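Local atomic coordinates of Serine/threonine-protein phosphatase 2A regulatory subunit B'' subunit alpha (Homo sapiens, PDB entry 4I5J), a protein that serves as a calcium-binding regulatory subunit of protein phosphatase 2A that might modulate the substrate selectivity, activity and localization of the catalytic enzyme. Residues I151-F155 with S156-T160; Y194-R197 with C198-D202; G205-S208 with M209-E213; I252-R255 with D256-C260. All coordinates share one frame; numbering follows the deposited sequence.

Interaction 1: residues I151-F155 with S156-T160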
loop_
_atom_site.group_PDB
_atom_site.type_symbol
_atom_site.label_atom_id
_atom_site.label_comp_id
_atom_site.label_asym_id
_atom_site.label_seq_id
_atom_site.Cartn_x
_atom_site.Cartn_y
_atom_site.Cartn_z
ATOM N N ILE A 151 -3.094 12.766 4.657
ATOM C CA ILE A 151 -4.378 12.050 4.648
ATOM C C ILE A 151 -5.306 12.639 3.585
ATOM O O ILE A 151 -5.944 11.912 2.824
ATOM C CB ILE A 151 -5.071 12.076 6.035
ATOM C CG1 ILE A 151 -4.221 11.357 7.095
ATOM C CG2 ILE A 151 -6.472 11.483 5.956
ATOM C CD1 ILE A 151 -3.980 9.896 6.845
ATOM N N GLU A 152 -5.348 13.962 3.515
ATOM C CA GLU A 152 -6.089 14.654 2.468
ATOM C C GLU A 152 -5.605 14.200 1.094
ATOM O O GLU A 152 -6.404 13.997 0.175
ATOM C CB GLU A 152 -5.945 16.176 2.638
ATOM C CG GLU A 152 -6.707 17.018 1.636
ATOM C CD GLU A 152 -6.682 18.502 2.003
ATOM O OE1 GLU A 152 -6.124 18.851 3.071
ATOM O OE2 GLU A 152 -7.218 19.321 1.224
ATOM N N ARG A 153 -4.298 14.000 0.955
ATOM C CA ARG A 153 -3.763 13.491 -0.311
ATOM C C ARG A 153 -4.227 12.060 -0.600
ATOM O O ARG A 153 -4.555 11.713 -1.734
ATOM C CB ARG A 153 -2.237 13.598 -0.325
ATOM C CG ARG A 153 -1.709 15.050 -0.397
ATOM C CD ARG A 153 -2.041 15.675 -1.738
ATOM N NE ARG A 153 -1.433 14.889 -2.808
ATOM C CZ ARG A 153 -1.946 14.754 -4.025
ATOM N NH1 ARG A 153 -3.076 15.372 -4.340
ATOM N NH2 ARG A 153 -1.320 14.013 -4.927
ATOM N N ILE A 154 -4.246 11.222 0.422
ATOM C CA ILE A 154 -4.773 9.873 0.256
ATOM C C ILE A 154 -6.206 9.917 -0.271
ATOM O O ILE A 154 -6.583 9.134 -1.138
ATOM C CB ILE A 154 -4.727 9.116 1.570
ATOM C CG1 ILE A 154 -3.284 8.702 1.889
ATOM C CG2 ILE A 154 -5.656 7.910 1.525
ATOM C CD1 ILE A 154 -3.055 8.529 3.409
ATOM N N PHE A 155 -6.988 10.869 0.227
ATOM C CA PHE A 155 -8.393 10.975 -0.150
ATOM C C PHE A 155 -8.615 11.822 -1.405
ATOM O O PHE A 155 -9.758 12.097 -1.776
ATOM C CB PHE A 155 -9.202 11.534 1.023
ATOM C CG PHE A 155 -9.601 10.489 2.015
ATOM C CD1 PHE A 155 -10.895 10.013 2.045
ATOM C CD2 PHE A 155 -8.676 9.960 2.899
ATOM C CE1 PHE A 155 -11.274 9.039 2.947
ATOM C CE2 PHE A 155 -9.048 8.976 3.800
ATOM C CZ PHE A 155 -10.351 8.522 3.829
ATOM N N SER A 156 -7.518 12.200 -2.061
ATOM C CA SER A 156 -7.534 13.067 -3.254
ATOM C C SER A 156 -7.728 12.315 -4.555
ATOM O O SER A 156 -8.027 12.913 -5.586
ATOM C CB SER A 156 -6.198 13.797 -3.382
ATOM O OG SER A 156 -5.160 12.868 -3.707
ATOM N N GLY A 157 -7.486 11.017 -4.529
ATOM C CA GLY A 157 -7.506 10.227 -5.749
ATOM C C GLY A 157 -6.100 9.896 -6.219
ATOM O O GLY A 157 -5.918 9.169 -7.198
ATOM N N ALA A 158 -5.098 10.412 -5.512
ATOM C CA ALA A 158 -3.686 10.156 -5.858
ATOM C C ALA A 158 -3.297 8.685 -5.874
ATOM O O ALA A 158 -2.411 8.285 -6.627
ATOM C CB ALA A 158 -2.785 10.896 -4.916
ATOM N N VAL A 159 -3.940 7.880 -5.025
ATOM C CA VAL A 159 -3.593 6.467 -4.934
ATOM C C VAL A 159 -4.764 5.543 -5.255
ATOM O O VAL A 159 -4.719 4.354 -4.962
ATOM C CB VAL A 159 -2.971 6.124 -3.550
ATOM C CG1 VAL A 159 -1.619 6.820 -3.416
ATOM C CG2 VAL A 159 -3.903 6.534 -2.409
ATOM N N THR A 160 -5.812 6.091 -5.865
ATOM C CA THR A 160 -7.005 5.308 -6.189
ATOM C C THR A 160 -7.606 5.803 -7.498
ATOM O O THR A 160 -7.320 6.922 -7.908
ATOM C CB THR A 160 -8.092 5.375 -5.057
ATOM O OG1 THR A 160 -8.497 6.732 -4.829
ATOM C CG2 THR A 160 -7.572 4.798 -3.753
HETATM O O HOH W 1 -6.591 8.312 -3.533
#

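Interaction 2: residues Y194-R197 with C198-D202. With CA (calcium ion), chain B.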
loop_
_atom_site.group_PDB
_atom_site.type_symbol
_atom_site.label_atom_id
_atom_site.label_comp_id
_atom_site.label_asym_id
_atom_site.label_seq_id
_atom_site.Cartn_x
_atom_site.Cartn_y
_atom_site.Cartn_z
ATOM N N TYR A 194 3.390 4.596 -3.398
ATOM C CA TYR A 194 2.141 5.037 -2.786
ATOM C C TYR A 194 2.352 6.392 -2.092
ATOM O O TYR A 194 1.587 7.334 -2.318
ATOM C CB TYR A 194 1.665 3.967 -1.794
ATOM C CG TYR A 194 0.332 4.202 -1.114
ATOM C CD1 TYR A 194 -0.812 3.553 -1.552
ATOM C CD2 TYR A 194 0.229 5.036 -0.006
ATOM C CE1 TYR A 194 -2.029 3.732 -0.919
ATOM C CE2 TYR A 194 -0.992 5.223 0.643
ATOM C CZ TYR A 194 -2.117 4.570 0.169
ATOM O OH TYR A 194 -3.342 4.743 0.783
ATOM N N TRP A 195 3.386 6.500 -1.261
ATOM C CA TRP A 195 3.645 7.768 -0.569
ATOM C C TRP A 195 4.180 8.826 -1.515
ATOM O O TRP A 195 3.937 10.017 -1.320
ATOM C CB TRP A 195 4.566 7.585 0.633
ATOM C CG TRP A 195 3.947 6.668 1.605
ATOM C CD1 TRP A 195 4.381 5.421 1.947
ATOM C CD2 TRP A 195 2.720 6.879 2.313
ATOM N NE1 TRP A 195 3.504 4.850 2.837
ATOM C CE2 TRP A 195 2.479 5.724 3.081
ATOM C CE3 TRP A 195 1.806 7.935 2.375
ATOM C CZ2 TRP A 195 1.365 5.601 3.923
ATOM C CZ3 TRP A 195 0.696 7.815 3.199
ATOM C CH2 TRP A 195 0.487 6.655 3.964
ATOM N N PHE A 196 4.883 8.395 -2.558
ATOM C CA PHE A 196 5.361 9.344 -3.558
ATOM C C PHE A 196 4.177 9.992 -4.267
ATOM O O PHE A 196 4.159 11.199 -4.446
ATOM C CB PHE A 196 6.273 8.677 -4.576
ATOM C CG PHE A 196 6.864 9.642 -5.561
ATOM C CD1 PHE A 196 8.117 10.200 -5.333
ATOM C CD2 PHE A 196 6.163 10.009 -6.705
ATOM C CE1 PHE A 196 8.669 11.103 -6.226
ATOM C CE2 PHE A 196 6.702 10.929 -7.603
ATOM C CZ PHE A 196 7.953 11.472 -7.370
ATOM N N ARG A 197 3.187 9.196 -4.675
ATOM C CA ARG A 197 2.014 9.755 -5.345
ATOM C C ARG A 197 1.251 10.709 -4.422
ATOM O O ARG A 197 0.612 11.667 -4.880
ATOM C CB ARG A 197 1.067 8.622 -5.744
ATOM C CG ARG A 197 1.432 7.930 -7.019
ATOM C CD ARG A 197 0.811 6.540 -7.085
ATOM N NE ARG A 197 1.058 5.971 -8.400
ATOM C CZ ARG A 197 0.115 5.786 -9.312
ATOM N NH1 ARG A 197 -1.152 6.096 -9.036
ATOM N NH2 ARG A 197 0.440 5.264 -10.487
ATOM N N CYS A 198 1.269 10.423 -3.117
ATOM C CA CYS A 198 0.595 11.332 -2.184
ATOM C C CYS A 198 1.363 12.646 -2.050
ATOM O O CYS A 198 0.758 13.712 -1.987
ATOM C CB CYS A 198 0.430 10.702 -0.806
ATOM S SG CYS A 198 -0.729 9.352 -0.783
ATOM N N MET A 199 2.691 12.566 -2.013
ATOM C CA MET A 199 3.520 13.772 -1.900
ATOM C C MET A 199 3.615 14.561 -3.194
ATOM O O MET A 199 3.824 15.779 -3.169
ATOM C CB MET A 199 4.923 13.441 -1.394
ATOM C CG MET A 199 4.929 12.974 0.062
ATOM S SD MET A 199 6.589 12.974 0.779
ATOM C CE MET A 199 6.886 14.759 0.797
ATOM N N ASP A 200 3.452 13.884 -4.325
ATOM C CA ASP A 200 3.507 14.576 -5.608
ATOM C C ASP A 200 2.207 15.334 -5.845
ATOM O O ASP A 200 1.403 14.947 -6.692
ATOM C CB ASP A 200 3.773 13.587 -6.746
ATOM C CG ASP A 200 4.026 14.277 -8.073
ATOM O OD1 ASP A 200 4.165 15.509 -8.089
ATOM O OD2 ASP A 200 4.085 13.586 -9.108
ATOM N N VAL A 201 2.007 16.411 -5.091
ATOM C CA VAL A 201 0.748 17.143 -5.127
ATOM C C VAL A 201 0.255 17.467 -6.539
ATOM O O VAL A 201 -0.897 17.186 -6.869
ATOM C CB VAL A 201 0.839 18.439 -4.331
ATOM C CG1 VAL A 201 -0.474 19.236 -4.449
ATOM C CG2 VAL A 201 1.180 18.148 -2.878
ATOM N N ASP A 202 1.119 18.041 -7.375
ATOM C CA ASP A 202 0.698 18.462 -8.716
ATOM C C ASP A 202 0.758 17.320 -9.729
ATOM O O ASP A 202 0.396 17.487 -10.885
ATOM C CB ASP A 202 1.514 19.673 -9.209
ATOM C CG ASP A 202 3.012 19.378 -9.332
ATOM O OD1 ASP A 202 3.406 18.197 -9.344
ATOM O OD2 ASP A 202 3.814 20.339 -9.403
HETATM CA CA CA B . 5.285 17.492 -8.168
HETATM O O HOH W 2 6.203 19.646 -8.770
#

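Interaction 3: residues G205-S208 with M209-E213. With CA (calcium ion), chain B.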
loop_
_atom_site.group_PDB
_atom_site.type_symbol
_atom_site.label_atom_id
_atom_site.label_comp_id
_atom_site.label_asym_id
_atom_site.label_seq_id
_atom_site.Cartn_x
_atom_site.Cartn_y
_atom_site.Cartn_z
ATOM N N GLY A 205 5.303 14.007 -11.457
ATOM C CA GLY A 205 6.303 12.948 -11.423
ATOM C C GLY A 205 7.556 13.301 -10.627
ATOM O O GLY A 205 8.457 12.485 -10.510
ATOM N N VAL A 206 7.636 14.516 -10.083
ATOM C CA VAL A 206 8.748 14.858 -9.201
ATOM C C VAL A 206 8.252 15.603 -7.969
ATOM O O VAL A 206 7.196 16.223 -8.006
ATOM C CB VAL A 206 9.779 15.758 -9.888
ATOM C CG1 VAL A 206 10.189 15.171 -11.248
ATOM C CG2 VAL A 206 9.233 17.178 -10.030
ATOM N N LEU A 207 9.029 15.548 -6.883
ATOM C CA LEU A 207 8.714 16.271 -5.663
ATOM C C LEU A 207 9.529 17.543 -5.707
ATOM O O LEU A 207 10.751 17.491 -5.677
ATOM C CB LEU A 207 9.079 15.439 -4.425
ATOM C CG LEU A 207 8.415 14.058 -4.389
ATOM C CD1 LEU A 207 8.665 13.363 -3.060
ATOM C CD2 LEU A 207 6.919 14.175 -4.680
ATOM N N SER A 208 8.847 18.677 -5.837
ATOM C CA SER A 208 9.510 19.971 -5.869
ATOM C C SER A 208 9.676 20.450 -4.431
ATOM O O SER A 208 9.058 19.896 -3.506
ATOM C CB SER A 208 8.659 20.960 -6.655
ATOM O OG SER A 208 7.382 21.097 -6.033
ATOM N N MET A 209 10.494 21.480 -4.231
ATOM C CA MET A 209 10.796 21.920 -2.877
ATOM C C MET A 209 9.589 22.563 -2.225
ATOM O O MET A 209 9.479 22.586 -0.995
ATOM C CB MET A 209 11.980 22.885 -2.856
ATOM C CG MET A 209 13.281 22.237 -3.255
ATOM S SD MET A 209 14.582 23.499 -3.349
ATOM C CE MET A 209 15.980 22.539 -3.962
ATOM N N TYR A 210 8.678 23.086 -3.038
ATOM C CA TYR A 210 7.483 23.691 -2.476
ATOM C C TYR A 210 6.440 22.637 -2.108
ATOM O O TYR A 210 5.587 22.887 -1.266
ATOM C CB TYR A 210 6.902 24.776 -3.387
ATOM C CG TYR A 210 6.717 24.373 -4.827
ATOM C CD1 TYR A 210 5.504 23.858 -5.265
ATOM C CD2 TYR A 210 7.742 24.541 -5.758
ATOM C CE1 TYR A 210 5.319 23.496 -6.563
ATOM C CE2 TYR A 210 7.563 24.176 -7.085
ATOM C CZ TYR A 210 6.349 23.660 -7.478
ATOM O OH TYR A 210 6.140 23.287 -8.785
ATOM N N GLU A 211 6.505 21.464 -2.734
ATOM C CA GLU A 211 5.652 20.353 -2.297
ATOM C C GLU A 211 6.191 19.839 -0.968
ATOM O O GLU A 211 5.430 19.602 -0.033
ATOM C CB GLU A 211 5.577 19.252 -3.357
ATOM C CG GLU A 211 4.704 19.658 -4.533
ATOM C CD GLU A 211 4.860 18.771 -5.761
ATOM O OE1 GLU A 211 5.927 18.143 -5.929
ATOM O OE2 GLU A 211 3.912 18.733 -6.585
ATOM N N LEU A 212 7.510 19.699 -0.873
ATOM C CA LEU A 212 8.123 19.374 0.406
ATOM C C LEU A 212 7.738 20.365 1.531
ATOM O O LEU A 212 7.409 19.946 2.654
ATOM C CB LEU A 212 9.645 19.270 0.273
ATOM C CG LEU A 212 10.168 18.151 -0.637
ATOM C CD1 LEU A 212 11.677 17.990 -0.518
ATOM C CD2 LEU A 212 9.502 16.857 -0.330
ATOM N N GLU A 213 7.768 21.664 1.241
ATOM C CA GLU A 213 7.507 22.651 2.291
ATOM C C GLU A 213 6.076 22.570 2.782
ATOM O O GLU A 213 5.799 22.710 3.973
ATOM C CB GLU A 213 7.788 24.087 1.829
ATOM C CG GLU A 213 7.744 25.079 3.008
ATOM C CD GLU A 213 7.716 26.522 2.565
ATOM O OE1 GLU A 213 7.604 26.774 1.342
ATOM O OE2 GLU A 213 7.800 27.401 3.442
HETATM CA CA CA B . 5.285 17.492 -8.168
HETATM O O HOH W 2 6.203 19.646 -8.770
#

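Interaction 4: residues I252-R255 with D256-C260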
loop_
_atom_site.group_PDB
_atom_site.type_symbol
_atom_site.label_atom_id
_atom_site.label_comp_id
_atom_site.label_asym_id
_atom_site.label_seq_id
_atom_site.Cartn_x
_atom_site.Cartn_y
_atom_site.Cartn_z
ATOM N N ILE A 252 12.871 15.807 -7.064
ATOM C CA ILE A 252 13.118 14.453 -6.566
ATOM C C ILE A 252 12.202 13.431 -7.212
ATOM O O ILE A 252 10.979 13.598 -7.204
ATOM C CB ILE A 252 12.950 14.400 -5.032
ATOM C CG1 ILE A 252 14.043 15.253 -4.379
ATOM C CG2 ILE A 252 13.030 12.957 -4.506
ATOM C CD1 ILE A 252 13.751 15.593 -2.961
ATOM N N THR A 253 12.788 12.369 -7.770
ATOM C CA THR A 253 12.008 11.348 -8.453
ATOM C C THR A 253 11.770 10.076 -7.625
ATOM O O THR A 253 12.400 9.832 -6.595
ATOM C CB THR A 253 12.656 10.919 -9.792
ATOM O OG1 THR A 253 13.833 10.143 -9.540
ATOM C CG2 THR A 253 13.003 12.126 -10.646
ATOM N N LEU A 254 10.849 9.248 -8.096
ATOM C CA LEU A 254 10.582 7.994 -7.418
ATOM C C LEU A 254 11.867 7.162 -7.469
ATOM O O LEU A 254 12.291 6.572 -6.472
ATOM C CB LEU A 254 9.435 7.272 -8.112
ATOM C CG LEU A 254 9.106 5.890 -7.562
ATOM C CD1 LEU A 254 8.662 6.000 -6.106
ATOM C CD2 LEU A 254 8.015 5.292 -8.423
ATOM N N ARG A 255 12.494 7.149 -8.636
ATOM C CA ARG A 255 13.785 6.508 -8.800
ATOM C C ARG A 255 14.807 6.984 -7.757
ATOM O O ARG A 255 15.507 6.155 -7.181
ATOM C CB ARG A 255 14.305 6.751 -10.214
ATOM C CG ARG A 255 15.428 5.830 -10.638
ATOM C CD ARG A 255 15.858 6.124 -12.081
ATOM N NE ARG A 255 16.567 4.991 -12.669
ATOM C CZ ARG A 255 17.872 4.771 -12.535
ATOM N NH1 ARG A 255 18.627 5.613 -11.839
ATOM N NH2 ARG A 255 18.424 3.706 -13.103
ATOM N N ASP A 256 14.891 8.296 -7.502
ATOM C CA ASP A 256 15.838 8.805 -6.492
ATOM C C ASP A 256 15.498 8.234 -5.114
ATOM O O ASP A 256 16.383 7.863 -4.342
ATOM C CB ASP A 256 15.810 10.329 -6.383
ATOM C CG ASP A 256 16.236 11.032 -7.659
ATOM O OD1 ASP A 256 17.151 10.567 -8.371
ATOM O OD2 ASP A 256 15.630 12.077 -7.950
ATOM N N LEU A 257 14.208 8.176 -4.806
ATOM C CA LEU A 257 13.780 7.702 -3.487
ATOM C C LEU A 257 13.967 6.186 -3.291
ATOM O O LEU A 257 14.365 5.760 -2.208
ATOM C CB LEU A 257 12.353 8.176 -3.153
ATOM C CG LEU A 257 12.289 9.664 -2.752
ATOM C CD1 LEU A 257 10.876 10.280 -2.869
ATOM C CD2 LEU A 257 12.839 9.862 -1.329
ATOM N N LYS A 258 13.713 5.383 -4.328
ATOM C CA LYS A 258 14.017 3.944 -4.262
ATOM C C LYS A 258 15.527 3.718 -4.191
ATOM O O LYS A 258 15.990 2.882 -3.426
ATOM C CB LYS A 258 13.459 3.189 -5.474
ATOM C CG LYS A 258 11.950 3.129 -5.566
ATOM C CD LYS A 258 11.500 2.515 -6.893
ATOM C CE LYS A 258 10.010 2.205 -6.880
ATOM N NZ LYS A 258 9.537 1.569 -8.140
ATOM N N ARG A 259 16.296 4.467 -4.983
ATOM C CA ARG A 259 17.747 4.267 -5.032
ATOM C C ARG A 259 18.440 4.575 -3.707
ATOM O O ARG A 259 19.380 3.888 -3.323
ATOM C CB ARG A 259 18.390 5.092 -6.153
ATOM C CG ARG A 259 18.180 4.537 -7.557
ATOM C CD ARG A 259 18.720 5.498 -8.617
ATOM N NE ARG A 259 20.161 5.705 -8.504
ATOM C CZ ARG A 259 21.073 4.913 -9.062
ATOM N NH1 ARG A 259 20.689 3.857 -9.771
ATOM N NH2 ARG A 259 22.368 5.168 -8.912
ATOM N N CYS A 260 17.975 5.601 -3.003
ATOM C CA CYS A 260 18.662 6.040 -1.794
ATOM C C CYS A 260 18.497 5.042 -0.665
ATOM O O CYS A 260 19.256 5.070 0.305
ATOM C CB CYS A 260 18.167 7.415 -1.347
ATOM S SG CYS A 260 16.620 7.411 -0.393
#

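Interaction 1: residues I151-F155 with S156-T160
Bends at chi2 (-68°) and chi3 (-59°) fold the Arg153 chain back along the end of helix 148-154, while Ser156 turns OG in between its own backbone N and carbonyl carbon, so that guanidinium and hydroxyl meet. Ser156 OG lies over one face of the guanidinium, 3.3 Å from Arg153 NH1, but the poor angle rules out a hydrogen bond there. The methyl CB of Ala158 approaches Arg153 NH2 obliquely at 3.4 Å. The polar grip is on the backbone: Ser156 N donates to Arg153 O at 3.0 Å from above the carbonyl plane, and Ser156 OG is also placed to donate to Arg153 O, although that separation is too short to be taken literally. Ser156 OG in turn accepts from Ala158 N at 3.0 Å. A water joins the two sides of the bend: it donates to Ile154 O at 2.5 Å and accepts from Val159 N at 3.1 Å, with Thr160 OG1 also hydrogen-bonded to it. The guanidinium has its main polar partners on helix 189-199, where Arg153 NE bonds Cys198 O and Arg153 NH2 bonds Arg197 O. With an alanine at this position, those two carbonyls would probably lose these donors and the bend at Ser156 and Ala158 its cover. Gly157 has a positive phi at which a side chain would jam against the preceding carbonyl O. The helix thus ends in an ST turn at Ser156, followed by a type I beta turn from Gly157 to Thr160, within the EF-hand region of this subunit.

Interaction 2: residues Y194-R197 with C198-D202
Closest in, the side chains of Phe196 and Asp200 meet one helical turn apart: Phe196 CE2 reaches Asp200 OD2 at 4.0 Å, the ring and carboxylate planes turned 64° from each other and the approach oblique. Both side chains start anti to their backbone N (chi1 -176° and -172°), which brings Phe196 CE2 and the carboxylate together where the helix ends. Asp200 then divides its two oxygens. Its OD1 binds the calcium ion at 2.3 Å, while OD2 accepts from the backbone N of Gly205, a bond that helps fix the rotation of the carboxylate. Asp202 OD1 is a second ligand, also at 2.3 Å from calcium, and Asp202 OD2 accepts from a water that is itself on the metal. This is the first half of an EF-hand: helix 189-199 runs into the calcium loop, whose coordination is completed by Asp204, Val206 O and both oxygens of Glu211. Behind these ligands, Asp200 N donates to Phe196 O at 2.8 Å, nearly along the C=O axis, and Met199 N donates to Trp195 O at 2.9 Å, so the helical pattern persists up to the first ligand. Farther back, Cys198 SG makes oblique sulfur-aromatic contacts with two rings, 5.0 Å from the Tyr194 ring centroid and 5.2 Å from that of the Trp195 six-membered ring. Tyr194 CD2 sits 3.8 Å above the centre of one face of Trp195. Helix 173-184 backs these rings through Phe179 and Ser182, whose O accepts from Trp195 NE1; Tyr267 of helix 263-271 packs on Phe196 and Met199.

Interaction 3: residues G205-S208 with M209-E213
Glu211 and Ser208 hold the tight side of this contact. Ser208 N donates to Glu211 OE1 at 3.0 Å and 167°, a nearly straight bond that reaches the oxygen on its anti side, 30° out of the carboxylate plane. The return bond, Glu211 N to Ser208 OG, is weak at 3.4 Å, as is the one from Ser208 OG to Glu211 OE1. Leu212 N adds a regular helical bond to Ser208 O at 3.1 Å. Together the reciprocal Ser208 and Glu211 bonds make a capping box at the start of helix 209-226, the outgoing helix of an EF-hand. Here the box doubles as calcium chemistry: Glu211 grips the ion with both oxygens, OE1 and OE2 each 2.4 Å from the metal, and Val206 contributes its backbone O. Glu211 OE1 therefore serves the cation and the Ser208 N-H at once; the cation would probably polarise the carboxylate, while the two bonds restrain it against turning. Asp200, Asp202 and Asp204 supply the remaining protein ligands. Tyr210 packs just as closely. With CG between its backbone N and carbonyl carbon (chi1 50°), it swings its ring back over Ser208, whose OG stands 3.0 Å above the centre of one face. Ser208 CB adds a CH-pi contact to the same ring, 3.8 Å from its centroid. The loose part is apolar: Leu207 CB only grazes Leu212 CD2 at 4.4 Å, and both leucines find further partners in Met199 and Phe266. On the solvent side, Tyr210 is exposed and also touches a crystal neighbour.

Interaction 4: residues I252-R255 with D256-C260
Thr253 is the N-cap of helix 254-260, and its backbone O accepts from Leu257 N at 3.0 Å, opening a run of helical bonds that continues from Lys258 N to Leu254 O. Thr253 OG1, set between its backbone N and carbonyl carbon (chi1 72°), turns inward to accept from Asp256 N at 2.9 Å. Asp256 OD2 answers by taking the N-H of Thr253 at 2.9 Å and 170°, met from above the carboxylate plane. These reciprocal bonds form a capping box, here at the start of the short helix after a loop whose Ile252 bonds the backbone of Leu207 in the calcium loop, consistent with the pairing of loops in EF-hand pairs. A leucine in place of Asp256 would probably leave the Thr253 N-H without its acceptor and the first turn less firmly closed. On the inner side, Ile252 CG2 and Leu257 CG meet at 3.8 Å, their side chains crossing at about a right angle, with Leu207 and Phe266 packed on both. Leu254 CG rests 3.9 Å from Lys258 CE and packs on helix 189-199. Arg255 and Arg259 run side by side with guanidinium planes 11° apart, and Arg255 NH1 comes within 3.4 Å of Arg259 NH1, a pairing of like charges on the exposed face.

In the fold
Interactions 2 and 3 are the two halves of one calcium site, sharing the ion and a water, with Asp202 N probably donating to Glu211 OE2. Interaction 2 is the most buried, dominated by aromatic rings, whereas interaction 3 is partly buried and mostly polar around the metal. Interaction 4 stands beside them: Leu207 N probably bonds Ile252 O, and Phe196 packs against Ile252, Thr253, Leu254 and Leu257. Both 3 and 4 use capping boxes, but only the acid of interaction 3 also binds calcium. Interaction 1, partly buried, ends a helix instead and reaches interaction 2 mainly through Arg153, with Val159 packing on Tyr194, without touching interactions 3 or 4.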